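Local atomic coordinates of probable thiol peroxidase (Mycobacterium tuberculosis, PDB entry 1Y25), a protein that probably reduces hydrogen peroxide and organic hydroperoxides to water and alcohols with electrons from thioredoxin, protecting the cell against oxidative stress. Residues Phe27-Gly32 and Asp109-Asp114; Leu49-Ser54 and Gly126-Ala131; Val78-Lys83 and Glu99-Ala104. The protein carries 1 engineered substitution. All coordinates share one frame; numbering follows the deposited sequence.

Interaction 1 (Phe27-Gly32 and Asp109-Asp114); sequences FTLTGG and DSFGED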
loop_
_atom_site.group_PDB
_atom_site.type_symbol
_atom_site.label_atom_id
_atom_site.label_comp_id
_atom_site.label_asym_id
_atom_site.label_seq_id
_atom_site.Cartn_x
_atom_site.Cartn_y
_atom_site.Cartn_z
ATOM N N PHE A 27 -0.847 -5.518 -11.058
ATOM C CA PHE A 27 -0.396 -6.817 -11.521
ATOM C C PHE A 27 -0.844 -7.185 -12.877
ATOM O O PHE A 27 -1.818 -6.695 -13.378
ATOM C CB PHE A 27 -0.831 -7.911 -10.523
ATOM C CG PHE A 27 -2.330 -7.957 -10.270
ATOM C CD1 PHE A 27 -3.193 -8.582 -11.164
ATOM C CD2 PHE A 27 -2.868 -7.383 -9.168
ATOM C CE1 PHE A 27 -4.598 -8.635 -10.923
ATOM C CE2 PHE A 27 -4.271 -7.408 -8.941
ATOM C CZ PHE A 27 -5.096 -8.068 -9.756
ATOM N N THR A 28 -0.067 -8.086 -13.486
ATOM C CA THR A 28 -0.482 -8.880 -14.590
ATOM C C THR A 28 -0.326 -10.331 -14.103
ATOM O O THR A 28 0.561 -10.661 -13.319
ATOM C CB THR A 28 0.370 -8.583 -15.886
ATOM O OG1 THR A 28 1.731 -8.719 -15.560
ATOM C CG2 THR A 28 0.129 -7.156 -16.411
ATOM N N LEU A 29 -1.286 -11.161 -14.480
ATOM C CA LEU A 29 -1.306 -12.550 -14.143
ATOM C C LEU A 29 -1.695 -13.330 -15.390
ATOM O O LEU A 29 -2.097 -12.719 -16.393
ATOM C CB LEU A 29 -2.301 -12.756 -13.028
ATOM C CG LEU A 29 -1.861 -12.218 -11.685
ATOM C CD1 LEU A 29 -3.023 -12.383 -10.717
ATOM C CD2 LEU A 29 -0.616 -12.926 -11.066
ATOM N N THR A 30 -1.635 -14.658 -15.330
ATOM C CA THR A 30 -2.023 -15.492 -16.488
ATOM C C THR A 30 -3.334 -16.255 -16.209
ATOM O O THR A 30 -3.458 -16.938 -15.170
ATOM C CB THR A 30 -0.857 -16.469 -16.906
ATOM O OG1 THR A 30 0.355 -15.713 -17.126
ATOM C CG2 THR A 30 -1.195 -17.305 -18.165
ATOM N N GLY A 31 -4.308 -16.084 -17.115
ATOM C CA GLY A 31 -5.616 -16.724 -17.046
ATOM C C GLY A 31 -5.543 -18.098 -17.671
ATOM O O GLY A 31 -4.490 -18.484 -18.219
ATOM N N GLY A 32 -6.639 -18.855 -17.561
ATOM C CA GLY A 32 -6.659 -20.285 -17.935
ATOM C C GLY A 32 -6.397 -20.522 -19.389
ATOM O O GLY A 32 -5.957 -21.601 -19.791
ATOM N N ASP A 109 4.800 -14.027 -13.455
ATOM C CA ASP A 109 4.652 -12.646 -13.091
ATOM C C ASP A 109 5.196 -12.376 -11.666
ATOM O O ASP A 109 5.454 -13.304 -10.911
ATOM C CB ASP A 109 3.177 -12.283 -13.221
ATOM C CG ASP A 109 2.738 -12.154 -14.677
ATOM O OD1 ASP A 109 3.211 -11.152 -15.269
ATOM O OD2 ASP A 109 1.969 -13.055 -15.236
ATOM N N SER A 110 5.345 -11.104 -11.315
ATOM C CA SER A 110 5.912 -10.625 -9.961
ATOM C C SER A 110 4.960 -10.409 -8.782
ATOM O O SER A 110 5.362 -9.998 -7.683
ATOM C CB SER A 110 6.689 -9.326 -10.116
ATOM O OG SER A 110 5.951 -8.305 -10.750
ATOM N N PHE A 111 3.725 -10.826 -8.964
ATOM C CA PHE A 111 2.671 -10.699 -7.960
ATOM C C PHE A 111 3.117 -10.951 -6.563
ATOM O O PHE A 111 2.812 -10.148 -5.680
ATOM C CB PHE A 111 1.514 -11.706 -8.247
ATOM C CG PHE A 111 0.313 -11.506 -7.347
ATOM C CD1 PHE A 111 -0.684 -10.599 -7.691
ATOM C CD2 PHE A 111 0.195 -12.215 -6.167
ATOM C CE1 PHE A 111 -1.797 -10.448 -6.885
ATOM C CE2 PHE A 111 -0.887 -12.027 -5.353
ATOM C CZ PHE A 111 -1.870 -11.101 -5.725
ATOM N N GLY A 112 3.757 -12.118 -6.353
ATOM C CA GLY A 112 4.110 -12.571 -5.011
ATOM C C GLY A 112 5.118 -11.730 -4.272
ATOM O O GLY A 112 5.097 -11.595 -3.061
ATOM N N GLU A 113 6.060 -11.209 -5.032
ATOM C CA GLU A 113 7.058 -10.230 -4.582
ATOM C C GLU A 113 6.427 -8.883 -4.312
ATOM O O GLU A 113 6.574 -8.326 -3.237
ATOM C CB GLU A 113 8.149 -10.123 -5.630
ATOM C CG GLU A 113 8.962 -11.422 -5.732
ATOM C CD GLU A 113 8.242 -12.616 -6.315
ATOM O OE1 GLU A 113 7.622 -12.426 -7.370
ATOM O OE2 GLU A 113 8.330 -13.736 -5.719
ATOM N N ASP A 114 5.623 -8.419 -5.251
ATOM C CA ASP A 114 4.917 -7.159 -5.111
ATOM C C ASP A 114 3.932 -7.068 -3.924
ATOM O O ASP A 114 3.929 -6.010 -3.224
ATOM C CB ASP A 114 4.231 -6.778 -6.437
ATOM C CG ASP A 114 5.220 -6.525 -7.549
ATOM O OD1 ASP A 114 6.298 -5.970 -7.280
ATOM O OD2 ASP A 114 4.924 -6.849 -8.696
HETATM O O HOH W 1 1.914 -15.429 -14.719
#

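Interaction 2 (Leu49-Ser54 and Gly126-Ala131); sequences LNIFPS and GLLARA. With ACT (acetate ion), chain C.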
loop_
_atom_site.group_PDB
_atom_site.type_symbol
_atom_site.label_atom_id
_atom_site.label_comp_id
_atom_site.label_asym_id
_atom_site.label_seq_id
_atom_site.Cartn_x
_atom_site.Cartn_y
_atom_site.Cartn_z
ATOM N N LEU A 49 -8.937 -10.939 -3.897
ATOM C CA LEU A 49 -7.808 -11.819 -4.221
ATOM C C LEU A 49 -7.733 -12.829 -3.120
ATOM O O LEU A 49 -7.451 -12.476 -1.947
ATOM C CB LEU A 49 -6.455 -11.033 -4.245
ATOM C CG LEU A 49 -6.372 -9.725 -5.058
ATOM C CD1 LEU A 49 -4.956 -9.176 -4.966
ATOM C CD2 LEU A 49 -6.925 -9.872 -6.485
ATOM N N ASN A 50 -8.068 -14.046 -3.523
ATOM C CA ASN A 50 -7.877 -15.268 -2.760
ATOM C C ASN A 50 -6.540 -15.898 -3.152
ATOM O O ASN A 50 -6.443 -16.592 -4.117
ATOM C CB ASN A 50 -9.065 -16.252 -3.018
ATOM C CG ASN A 50 -9.003 -17.500 -2.144
ATOM O OD1 ASN A 50 -8.575 -17.424 -1.002
ATOM N ND2 ASN A 50 -9.432 -18.661 -2.680
ATOM N N ILE A 51 -5.530 -15.672 -2.322
ATOM C CA ILE A 51 -4.135 -16.004 -2.619
ATOM C C ILE A 51 -3.756 -17.236 -1.800
ATOM O O ILE A 51 -4.022 -17.297 -0.555
ATOM C CB ILE A 51 -3.195 -14.812 -2.262
ATOM C CG1 ILE A 51 -3.662 -13.476 -2.865
ATOM C CG2 ILE A 51 -1.714 -15.133 -2.584
ATOM C CD1 ILE A 51 -3.159 -12.238 -2.090
ATOM N N PHE A 52 -3.180 -18.249 -2.452
ATOM C CA PHE A 52 -2.843 -19.495 -1.718
ATOM C C PHE A 52 -1.729 -20.243 -2.391
ATOM O O PHE A 52 -1.410 -19.975 -3.561
ATOM C CB PHE A 52 -4.056 -20.397 -1.602
ATOM C CG PHE A 52 -4.804 -20.543 -2.909
ATOM C CD1 PHE A 52 -5.908 -19.753 -3.199
ATOM C CD2 PHE A 52 -4.387 -21.504 -3.869
ATOM C CE1 PHE A 52 -6.583 -19.880 -4.429
ATOM C CE2 PHE A 52 -5.055 -21.619 -5.141
ATOM C CZ PHE A 52 -6.143 -20.801 -5.407
ATOM N N PRO A 53 -1.158 -21.226 -1.656
ATOM C CA PRO A 53 -0.123 -22.140 -2.201
ATOM C C PRO A 53 -0.479 -22.880 -3.534
ATOM O O PRO A 53 0.257 -22.764 -4.494
ATOM C CB PRO A 53 0.214 -23.084 -1.001
ATOM C CG PRO A 53 -0.260 -22.378 0.214
ATOM C CD PRO A 53 -1.398 -21.451 -0.203
ATOM N N SER A 54 -1.596 -23.597 -3.596
ATOM C CA SER A 54 -1.959 -24.413 -4.744
ATOM C C SER A 54 -3.398 -24.923 -4.682
ATOM O O SER A 54 -3.808 -25.309 -3.604
ATOM C CB SER A 54 -1.036 -25.655 -4.817
ATOM O OG SER A 54 -1.366 -26.435 -5.946
ATOM N N GLY A 126 8.779 -20.186 -2.665
ATOM C CA GLY A 126 8.472 -19.898 -4.032
ATOM C C GLY A 126 6.971 -19.999 -4.251
ATOM O O GLY A 126 6.483 -19.498 -5.223
ATOM N N LEU A 127 6.246 -20.645 -3.328
ATOM C CA LEU A 127 4.779 -20.636 -3.325
ATOM C C LEU A 127 4.238 -19.388 -2.659
ATOM O O LEU A 127 4.998 -18.757 -2.004
ATOM C CB LEU A 127 4.248 -21.867 -2.628
ATOM C CG LEU A 127 4.749 -23.196 -3.216
ATOM C CD1 LEU A 127 4.307 -24.305 -2.373
ATOM C CD2 LEU A 127 4.234 -23.401 -4.607
ATOM N N LEU A 128 2.978 -19.017 -2.900
ATOM C CA LEU A 128 2.388 -17.858 -2.245
ATOM C C LEU A 128 1.769 -18.355 -0.953
ATOM O O LEU A 128 1.123 -19.413 -0.927
ATOM C CB LEU A 128 1.385 -17.101 -3.121
ATOM C CG LEU A 128 1.791 -16.812 -4.579
ATOM C CD1 LEU A 128 0.677 -16.069 -5.289
ATOM C CD2 LEU A 128 3.072 -16.017 -4.764
ATOM N N ALA A 129 2.059 -17.642 0.138
ATOM C CA ALA A 129 1.415 -17.906 1.398
ATOM C C ALA A 129 -0.151 -17.643 1.293
ATOM O O ALA A 129 -0.615 -16.929 0.416
ATOM C CB ALA A 129 2.000 -16.975 2.413
ATOM N N ARG A 130 -0.921 -18.132 2.262
ATOM C CA ARG A 130 -2.380 -17.954 2.241
ATOM C C ARG A 130 -2.696 -16.537 2.709
ATOM O O ARG A 130 -2.265 -16.112 3.780
ATOM C CB ARG A 130 -3.057 -18.966 3.106
ATOM C CG ARG A 130 -4.481 -19.096 2.841
ATOM C CD ARG A 130 -5.113 -20.165 3.666
ATOM N NE ARG A 130 -4.416 -21.432 3.704
ATOM C CZ ARG A 130 -4.232 -22.245 2.665
ATOM N NH1 ARG A 130 -4.682 -21.944 1.464
ATOM N NH2 ARG A 130 -3.530 -23.328 2.803
ATOM N N ALA A 131 -3.341 -15.775 1.846
ATOM C CA ALA A 131 -3.700 -14.407 2.159
ATOM C C ALA A 131 -4.968 -13.987 1.371
ATOM O O ALA A 131 -5.296 -14.582 0.366
ATOM C CB ALA A 131 -2.493 -13.459 1.816
HETATM C C ACT C . -3.016 -26.531 1.981
HETATM O O ACT C . -3.727 -25.696 1.313
HETATM O OXT ACT C . -3.689 -27.518 2.387
HETATM C CH3 ACT C . -1.525 -26.446 2.228
HETATM O O HOH W 2 1.064 -20.445 -4.798
#

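Interaction 3 (Val78-Lys83 and Glu99-Ala104); sequences VLCVSK and ENVMPA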
loop_
_atom_site.group_PDB
_atom_site.type_symbol
_atom_site.label_atom_id
_atom_site.label_comp_id
_atom_site.label_asym_id
_atom_site.label_seq_id
_atom_site.Cartn_x
_atom_site.Cartn_y
_atom_site.Cartn_z
ATOM N N VAL A 78 -14.187 -12.623 -7.562
ATOM C CA VAL A 78 -13.152 -13.334 -6.778
ATOM C C VAL A 78 -12.159 -13.944 -7.731
ATOM O O VAL A 78 -12.490 -14.745 -8.592
ATOM C CB VAL A 78 -13.752 -14.455 -5.831
ATOM C CG1 VAL A 78 -12.702 -15.159 -5.097
ATOM C CG2 VAL A 78 -14.762 -13.821 -4.868
ATOM N N LEU A 79 -10.912 -13.571 -7.515
ATOM C CA LEU A 79 -9.795 -14.020 -8.304
ATOM C C LEU A 79 -8.987 -14.963 -7.410
ATOM O O LEU A 79 -8.558 -14.621 -6.304
ATOM C CB LEU A 79 -8.928 -12.799 -8.700
ATOM C CG LEU A 79 -8.032 -12.866 -9.899
ATOM C CD1 LEU A 79 -8.881 -13.008 -11.126
ATOM C CD2 LEU A 79 -7.080 -11.709 -10.068
ATOM N N CYS A 80 -8.715 -16.122 -7.937
ATOM C CA CYS A 80 -8.044 -17.143 -7.234
ATOM C C CYS A 80 -6.589 -17.184 -7.704
ATOM O O CYS A 80 -6.335 -17.638 -8.821
ATOM C CB CYS A 80 -8.787 -18.476 -7.459
ATOM S SG CYS A 80 -10.230 -18.636 -6.440
ATOM N N VAL A 81 -5.668 -16.697 -6.855
ATOM C CA VAL A 81 -4.272 -16.422 -7.221
ATOM C C VAL A 81 -3.255 -17.356 -6.583
ATOM O O VAL A 81 -3.256 -17.533 -5.391
ATOM C CB VAL A 81 -3.816 -14.989 -6.938
ATOM C CG1 VAL A 81 -2.346 -14.770 -7.518
ATOM C CG2 VAL A 81 -4.836 -13.962 -7.433
ATOM N N SER A 82 -2.424 -17.972 -7.414
ATOM C CA SER A 82 -1.427 -18.898 -6.952
ATOM C C SER A 82 -0.298 -19.037 -7.990
ATOM O O SER A 82 -0.338 -18.486 -9.089
ATOM C CB SER A 82 -1.999 -20.285 -6.694
ATOM O OG SER A 82 -2.335 -20.942 -7.874
ATOM N N LYS A 83 0.717 -19.772 -7.589
ATOM C CA LYS A 83 1.835 -20.117 -8.468
ATOM C C LYS A 83 1.532 -21.390 -9.296
ATOM O O LYS A 83 2.431 -21.872 -9.977
ATOM C CB LYS A 83 3.090 -20.361 -7.612
ATOM C CG LYS A 83 3.811 -19.088 -7.241
ATOM C CD LYS A 83 4.622 -18.513 -8.368
ATOM C CE LYS A 83 5.230 -17.124 -7.987
ATOM N NZ LYS A 83 6.130 -16.583 -9.128
ATOM N N GLU A 99 -17.362 -22.366 -11.475
ATOM C CA GLU A 99 -17.424 -21.399 -12.597
ATOM C C GLU A 99 -17.484 -19.871 -12.263
ATOM O O GLU A 99 -17.411 -19.023 -13.210
ATOM C CB GLU A 99 -18.701 -21.661 -13.401
ATOM C CG GLU A 99 -18.597 -22.723 -14.528
ATOM C CD GLU A 99 -19.842 -22.655 -15.418
ATOM O OE1 GLU A 99 -20.705 -21.773 -15.106
ATOM O OE2 GLU A 99 -19.977 -23.470 -16.382
ATOM N N ASN A 100 -17.701 -19.536 -10.977
ATOM C CA ASN A 100 -17.799 -18.168 -10.501
ATOM C C ASN A 100 -16.500 -17.499 -10.062
ATOM O O ASN A 100 -16.447 -16.300 -9.969
ATOM C CB ASN A 100 -18.814 -18.111 -9.390
ATOM C CG ASN A 100 -20.182 -18.601 -9.881
ATOM O OD1 ASN A 100 -21.132 -17.874 -9.794
ATOM N ND2 ASN A 100 -20.236 -19.800 -10.492
ATOM N N VAL A 101 -15.473 -18.270 -9.787
ATOM C CA VAL A 101 -14.161 -17.724 -9.496
ATOM C C VAL A 101 -13.412 -17.624 -10.804
ATOM O O VAL A 101 -13.764 -18.277 -11.789
ATOM C CB VAL A 101 -13.398 -18.568 -8.450
ATOM C CG1 VAL A 101 -14.071 -18.399 -7.044
ATOM C CG2 VAL A 101 -13.295 -20.078 -8.914
ATOM N N MET A 102 -12.488 -16.671 -10.849
ATOM C CA MET A 102 -11.554 -16.482 -11.941
ATOM C C MET A 102 -10.196 -16.906 -11.440
ATOM O O MET A 102 -9.613 -16.255 -10.558
ATOM C CB MET A 102 -11.522 -15.052 -12.414
ATOM C CG MET A 102 -10.685 -14.764 -13.673
ATOM S SD MET A 102 -10.505 -12.986 -13.988
ATOM C CE MET A 102 -12.021 -12.546 -14.891
ATOM N N PRO A 103 -9.662 -18.003 -12.019
ATOM C CA PRO A 103 -8.280 -18.324 -11.654
ATOM C C PRO A 103 -7.231 -17.421 -12.387
ATOM O O PRO A 103 -7.465 -16.919 -13.477
ATOM C CB PRO A 103 -8.156 -19.795 -12.028
ATOM C CG PRO A 103 -9.186 -20.022 -13.120
ATOM C CD PRO A 103 -10.208 -18.929 -13.029
ATOM N N ALA A 104 -6.085 -17.240 -11.728
ATOM C CA ALA A 104 -5.028 -16.353 -12.165
ATOM C C ALA A 104 -3.719 -16.887 -11.630
ATOM O O ALA A 104 -3.593 -17.114 -10.436
ATOM C CB ALA A 104 -5.296 -14.990 -11.622
HETATM O O HOH W 3 -16.173 -14.210 -8.820
HETATM O O HOH W 4 -14.908 -13.610 -10.805
#

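Interaction 1 (Phe27-Gly32 and Asp109-Asp114)
Phe27 and Phe111 meet as an offset edge-to-face pair: the edge of Phe111 is turned toward the face of Phe27, with the planes at 71° and the centroids 5.7 Å apart. The two side chains run side by side and point the same way. The working edge is CD1 and CE1 of Phe111. Phe111 CD1 lies 3.9 Å from Phe27 CB, which sits near the plane of the Phe111 ring, while Phe111 CE1 is 4.0 Å from Phe27 CD2. With Phe27 CG between its own backbone N and carbonyl carbon (chi1 57°), the ring is brought beside Phe111, and Phe27 CG too comes to 4.0 Å from Phe111 CD1. Leu29 continues the apolar strip, its CD2 branch reaching 3.7 Å from Phe111 CB at the root of the ring.

Toward solvent the chemistry turns polar. Asp109 and Thr28 cross at about a right angle, and Thr28 OG1 donates to Asp109 OD1 at 2.9 Å. The hydroxyl comes from above the carboxylate, 58° out of its plane. The same carboxylate lies against the Thr28 carbonyl, with Asp109 CG 3.0 Å from Thr28 O; neither carboxylate oxygen can bond to that carbonyl, since all are acceptors. A water accepts from Thr30 OG1 and lies close to Asp109 OD2, though that second distance is too short to trust. Just behind, Ser110 OG bonds to Asp114 OD2 at 2.7 Å, on the syn side but tilted from the carboxylate plane, tying the start of the short helix to its last residue.

Strand 28-30 pairs with 36-38 in a small antiparallel hairpin, and this contact fastens it to helix 111-114. Phe111 lies on Leu49 and Ile51 of strand 47-51 and on Val81 of strand 78-82, stacked with Tyr115, while Phe27 rests on Leu79 of strand 78-82.

Interaction 2 (Leu49-Ser54 and Gly126-Ala131)
Ile51 and Ala131 form the antiparallel hydrogen-bonded pair with which strand 47-51 of the thioredoxin-fold sheet gives way to the active-site loop. Ile51 N donates to Ala131 O at 2.9 Å, nearly in line with the C=O bond. The return bond, Ala131 N to Ile51 O, is also 2.9 Å, but here the donor stands 36° out of the carbonyl plane. Ile51 O has a further neighbour in Arg130 CA at 3.3 Å, a CA-H...O contact.

Beyond this pair, Pro53 N lies 3.0 Å from Leu128 O but has no hydrogen to give it. The proline packs its ring on that oxygen instead, with CD nearest. A water fills in, accepting from Leu128 N and donating to the carbonyls of Phe52 and Pro53, although its approach to Pro53 O is short and doubtful in detail. Ile51 CG2 meets Leu128 CB at 3.7 Å, the two side chains crossing at about a right angle.

Pro53 opens the Pro-x-x-x-Thr-x-x-Cys signature of peroxiredoxins, which runs through Thr57 to Ser60, the engineered replacement of the predicted peroxidatic cysteine. Arg130 is placed over this loop. Its chain leaves with CG anti to the backbone N (chi1 -163°) and then bends at chi3 (-47°), which brings the guanidinium to Phe52 and Pro53. Arg130 NH1 comes to 3.5 Å from Phe52 CB and 3.7 Å from Pro53 CD, and hydrogen-bonds Ser60 OG. Arg130 NH2 is held by Ile150 O and donates at 2.8 Å to the acetate O, which lies at the guanidinium edge, near its plane. Thr57 OG1, Val59 N and Ser60 OG also bind the acetate, probably a crystallisation ion; its position is consistent with the pocket where a peroxide would be received.

Interaction 3 (Val78-Lys83 and Glu99-Ala104)
Leu79 and Met102 face each other across two parallel strands whose backbones are laced together by a run of hydrogen bonds. Met102 N donates almost straight to Val78 O at 3.0 Å. Cys80 N then reaches Met102 O at 2.8 Å, and Ala104 N reaches Cys80 O at 2.9 Å, each donor tilted 30° from its carbonyl plane. A weak bond from Ser82 N to Ala104 O is the last between the two segments, and the pairing runs on from Ser82 to Ala106; the strand directions differ by 27°.

On the face of Leu79, its CD1 branch lies alongside the start of the Met102 chain, 3.6 Å from Met102 CG; the approach of the sulfur to the same methyl is closer still and looks overtight. With CG anti to the backbone N (chi1 -157°), Leu79 leans over its neighbour strand, and CG rests 3.9 Å from Ala104 CB. On the face of Cys80, its thiol sulfur SG sits 3.8 Å from Val101 CB, while the CG1 methyls of Val78 and Val101 meet at 4.0 Å.

Further out, Asp68 OD1 accepts from Asn100 N, just before strand 101-105. Ser82 OG is bonded to Asp84 and Gln89 where the other strand ends.

These are the two strands of a beta-alpha-beta unit linked by helix 86-96, on which Pro103 touches Gln89 and Cys93, the latter predicted to be the redox-active partner cysteine. Helix 58-74 packs on Val78 and Cys80, and Phe27 and Phe42 lie on Leu79. Strand 101-105 is outermost in the sheet within this chain, and strand 47-51 continues it beyond strand 78-82.

How the interactions relate
All three contacts are largely buried, with interaction 1 reaching the surface at Thr28 and Asp109. Interactions 2 and 3 belong to one sheet: strands 47-51 and 78-82 are neighbours, joined by probable hydrogen bonds such as Asn50 O to Val81 N (2.8 Å). Interaction 3 is parallel pairing flanked by aliphatic and sulfur-containing side chains, whereas the two segments of interaction 2 share one antiparallel pair at the end of the 47-51/131-135 ladder, then charge and water take over beside the active site. Interaction 1 uses no backbone bonding between its segments. It packs on both others, Gly112 against Leu128 of interaction 2 and Leu29 against Ala104 of interaction 3.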